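Local coordinates for protein gdp-l-fucose synthetase (PDB 6AQZ) that probably makes GDP-L-fucose from a GDP-4-keto-6-deoxymannose precursor, as an NADP-dependent epimerase and reductase, at residues L211-Y216 and E334-A339. Residues are numbered along the deposited sequence; the frame is centred on the assembly and turned at random.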
ATOM      1  N   LEU A 211      15.739   9.474  26.782  1.00 48.78           N
ATOM      2  CA  LEU A 211      16.831   9.368  27.737  1.00 48.86           C
ATOM      3  C   LEU A 211      17.250  10.748  28.232  1.00 52.44           C
ATOM      4  O   LEU A 211      17.587  10.914  29.408  1.00 52.18           O
ATOM      5  CB  LEU A 211      18.009   8.642  27.109  1.00 47.89           C
ATOM      6  CG  LEU A 211      17.783   7.136  27.010  1.00 54.95           C
ATOM      7  CD1 LEU A 211      18.987   6.472  26.376  1.00 55.80           C
ATOM      8  CD2 LEU A 211      17.463   6.523  28.360  1.00 57.40           C
ATOM      9  N   MET A 212      17.206  11.758  27.354  1.00 54.43           N
ATOM     10  CA  MET A 212      17.540  13.117  27.773  1.00 61.25           C
ATOM     11  C   MET A 212      16.559  13.641  28.806  1.00 62.12           C
ATOM     12  O   MET A 212      16.964  14.215  29.821  1.00 68.73           O
ATOM     13  CB  MET A 212      17.585  14.063  26.578  1.00 62.92           C
ATOM     14  CG  MET A 212      18.840  13.929  25.766  1.00 66.85           C
ATOM     15  SD  MET A 212      18.908  15.100  24.410  1.00 66.79           S
ATOM     16  CE  MET A 212      20.447  14.576  23.664  1.00 64.41           C
ATOM     17  N   HIS A 213      15.264  13.435  28.575  1.00 59.76           N
ATOM     18  CA  HIS A 213      14.267  13.913  29.524  1.00 59.44           C
ATOM     19  C   HIS A 213      14.368  13.144  30.832  1.00 63.87           C
ATOM     20  O   HIS A 213      14.193  13.719  31.916  1.00 63.77           O
ATOM     21  CB  HIS A 213      12.867  13.769  28.928  1.00 55.59           C
ATOM     22  CG  HIS A 213      11.822  14.564  29.645  1.00 60.24           C
ATOM     23  ND1 HIS A 213      10.481  14.474  29.344  1.00 63.50           N
ATOM     24  CD2 HIS A 213      11.921  15.452  30.658  1.00 61.07           C
ATOM     25  CE1 HIS A 213       9.800  15.285  30.133  1.00 64.20           C
ATOM     26  NE2 HIS A 213      10.651  15.889  30.940  1.00 62.72           N
ATOM     27  N   LYS A 214      14.653  11.843  30.739  1.00 62.06           N
ATOM     28  CA  LYS A 214      14.842  11.018  31.923  1.00 63.43           C
ATOM     29  C   LYS A 214      16.027  11.501  32.748  1.00 65.22           C
ATOM     30  O   LYS A 214      15.941  11.598  33.980  1.00 69.11           O
ATOM     31  CB  LYS A 214      15.047   9.560  31.501  1.00 62.92           C
ATOM     32  CG  LYS A 214      13.961   8.611  31.940  1.00 67.67           C
ATOM     33  CD  LYS A 214      13.482   7.756  30.799  1.00 80.12           C
ATOM     34  CE  LYS A 214      13.795   6.287  31.053  1.00 87.26           C
ATOM     35  NZ  LYS A 214      13.634   5.977  32.507  1.00 89.60           N
ATOM     36  N   CYS A 215      17.135  11.829  32.080  1.00 56.27           N
ATOM     37  CA  CYS A 215      18.313  12.302  32.789  1.00 57.39           C
ATOM     38  C   CYS A 215      18.022  13.645  33.453  1.00 62.86           C
ATOM     39  O   CYS A 215      18.476  13.911  34.576  1.00 69.33           O
ATOM     40  CB  CYS A 215      19.503  12.389  31.831  1.00 54.34           C
ATOM     41  SG  CYS A 215      21.110  12.685  32.642  1.00 62.43           S
ATOM     42  N   TYR A 216      17.292  14.515  32.748  1.00 55.11           N
ATOM     43  CA  TYR A 216      16.875  15.792  33.308  1.00 56.08           C
ATOM     44  C   TYR A 216      16.046  15.606  34.577  1.00 61.84           C
ATOM     45  O   TYR A 216      16.269  16.302  35.571  1.00 63.69           O
ATOM     46  CB  TYR A 216      16.089  16.573  32.255  1.00 53.60           C
ATOM     47  CG  TYR A 216      15.570  17.926  32.723  1.00 58.84           C
ATOM     48  CD1 TYR A 216      14.333  18.024  33.364  1.00 54.63           C
ATOM     49  CD2 TYR A 216      16.288  19.102  32.499  1.00 59.58           C
ATOM     50  CE1 TYR A 216      13.838  19.253  33.782  1.00 65.96           C
ATOM     51  CE2 TYR A 216      15.800  20.329  32.914  1.00 66.33           C
ATOM     52  CZ  TYR A 216      14.576  20.401  33.557  1.00 74.04           C
ATOM     53  OH  TYR A 216      14.087  21.624  33.976  1.00 84.02           O
ATOM     54  N   GLU A 334      17.970  25.192  27.922  1.00 70.28           N
ATOM     55  CA  GLU A 334      17.549  26.572  27.717  1.00 68.57           C
ATOM     56  C   GLU A 334      16.087  26.691  27.306  1.00 71.49           C
ATOM     57  O   GLU A 334      15.503  27.758  27.495  1.00 77.48           O
ATOM     58  CB  GLU A 334      18.434  27.257  26.676  1.00 67.00           C
ATOM     59  N   ASN A 335      15.467  25.630  26.774  1.00 69.83           N
ATOM     60  CA  ASN A 335      14.120  25.750  26.220  1.00 67.69           C
ATOM     61  C   ASN A 335      13.117  24.783  26.839  1.00 64.17           C
ATOM     62  O   ASN A 335      12.008  24.649  26.318  1.00 72.48           O
ATOM     63  CB  ASN A 335      14.149  25.537  24.706  1.00 69.02           C
ATOM     64  CG  ASN A 335      14.868  26.644  23.981  1.00 69.99           C
ATOM     65  OD1 ASN A 335      14.319  27.732  23.809  1.00 72.52           O
ATOM     66  ND2 ASN A 335      16.104  26.384  23.557  1.00 66.03           N
ATOM     67  N   TYR A 336      13.433  24.202  27.996  1.00 61.08           N
ATOM     68  CA  TYR A 336      12.624  23.121  28.552  1.00 59.37           C
ATOM     69  C   TYR A 336      11.145  23.465  28.600  1.00 65.64           C
ATOM     70  O   TYR A 336      10.300  22.604  28.341  1.00 71.97           O
ATOM     71  CB  TYR A 336      13.116  22.771  29.958  1.00 56.08           C
ATOM     72  CG  TYR A 336      12.368  21.614  30.617  1.00 57.66           C
ATOM     73  CD1 TYR A 336      12.606  20.297  30.231  1.00 54.05           C
ATOM     74  CD2 TYR A 336      11.439  21.838  31.645  1.00 56.18           C
ATOM     75  CE1 TYR A 336      11.941  19.229  30.833  1.00 52.39           C
ATOM     76  CE2 TYR A 336      10.758  20.767  32.253  1.00 55.91           C
ATOM     77  CZ  TYR A 336      11.020  19.469  31.843  1.00 62.20           C
ATOM     78  OH  TYR A 336      10.369  18.394  32.422  1.00 62.40           O
ATOM     79  N   GLU A 337      10.809  24.706  28.953  1.00 67.92           N
ATOM     80  CA  GLU A 337       9.403  25.061  29.124  1.00 66.70           C
ATOM     81  C   GLU A 337       8.605  24.872  27.837  1.00 66.67           C
ATOM     82  O   GLU A 337       7.468  24.386  27.875  1.00 64.33           O
ATOM     83  CB  GLU A 337       9.271  26.503  29.613  1.00 64.28           C
ATOM     84  CG  GLU A 337       7.826  26.952  29.767  1.00 73.90           C
ATOM     85  CD  GLU A 337       7.688  28.443  30.027  1.00 90.19           C
ATOM     86  OE1 GLU A 337       8.681  29.067  30.445  1.00 92.19           O
ATOM     87  OE2 GLU A 337       6.588  28.992  29.802  1.00 95.38           O
ATOM     88  N   THR A 338       9.189  25.217  26.689  1.00 63.28           N
ATOM     89  CA  THR A 338       8.479  25.134  25.420  1.00 68.43           C
ATOM     90  C   THR A 338       8.760  23.841  24.687  1.00 66.63           C
ATOM     91  O   THR A 338       8.298  23.682  23.554  1.00 67.37           O
ATOM     92  CB  THR A 338       8.827  26.305  24.490  1.00 67.62           C
ATOM     93  OG1 THR A 338      10.235  26.322  24.242  1.00 67.64           O
ATOM     94  CG2 THR A 338       8.369  27.628  25.073  1.00 67.48           C
ATOM     95  N   ALA A 339       9.540  22.941  25.277  1.00 59.16           N
ATOM     96  CA  ALA A 339       9.893  21.719  24.583  1.00 60.50           C
ATOM     97  C   ALA A 339       8.727  20.735  24.623  1.00 64.46           C
ATOM     98  O   ALA A 339       7.977  20.664  25.606  1.00 65.10           O
ATOM     99  CB  ALA A 339      11.155  21.100  25.181  1.00 50.15           C
TER
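In Tyr-216 and Tyr-336 the first torsion places CG trans to the backbone N (chi1 179° in Tyr-216, nearly the same in Tyr-336), and with CB of each directed at the opposing segment the two rings are brought together between the segments and meet face to face. Their centroids are 4.1 Å apart and the planes are inclined by 20°, values that fit a stack. The overlap is offset: CE1 of Tyr-216 sits above the rim of the Tyr-336 ring, 3.4 Å from its CZ, while the Tyr-216 hydroxyl continues toward the CG side of that ring, with OH 3.5 Å from CD2 of Tyr-336. One turn earlier on helix 207-221, His-213 meets the edge of the Tyr-336 ring, and its NE2 lies 2.9 Å from Tyr-336 OH, a hydrogen bond in which either group could be the donor. The imidazole and phenol planes are turned 65° from each other, an oblique pairing, neither stacked nor edge-to-face. The three rings form an aromatic cluster joining helix 207-221 to segment 334-339, where the chain runs on from helix 321-335, in this NAD-dependent epimerase/dehydratase family member of the Rossmann clan; Met-212 adds packing on Ile-325 and Thr-328. ND1 of His-213 is hydrogen-bonded to Phe-200 O, so both ring nitrogens are engaged, which probably fixes the rotation of the imidazole. The Tyr-336 ring also receives Lys-341 in a cation-pi contact, and Phe-332 meets it at a steep angle.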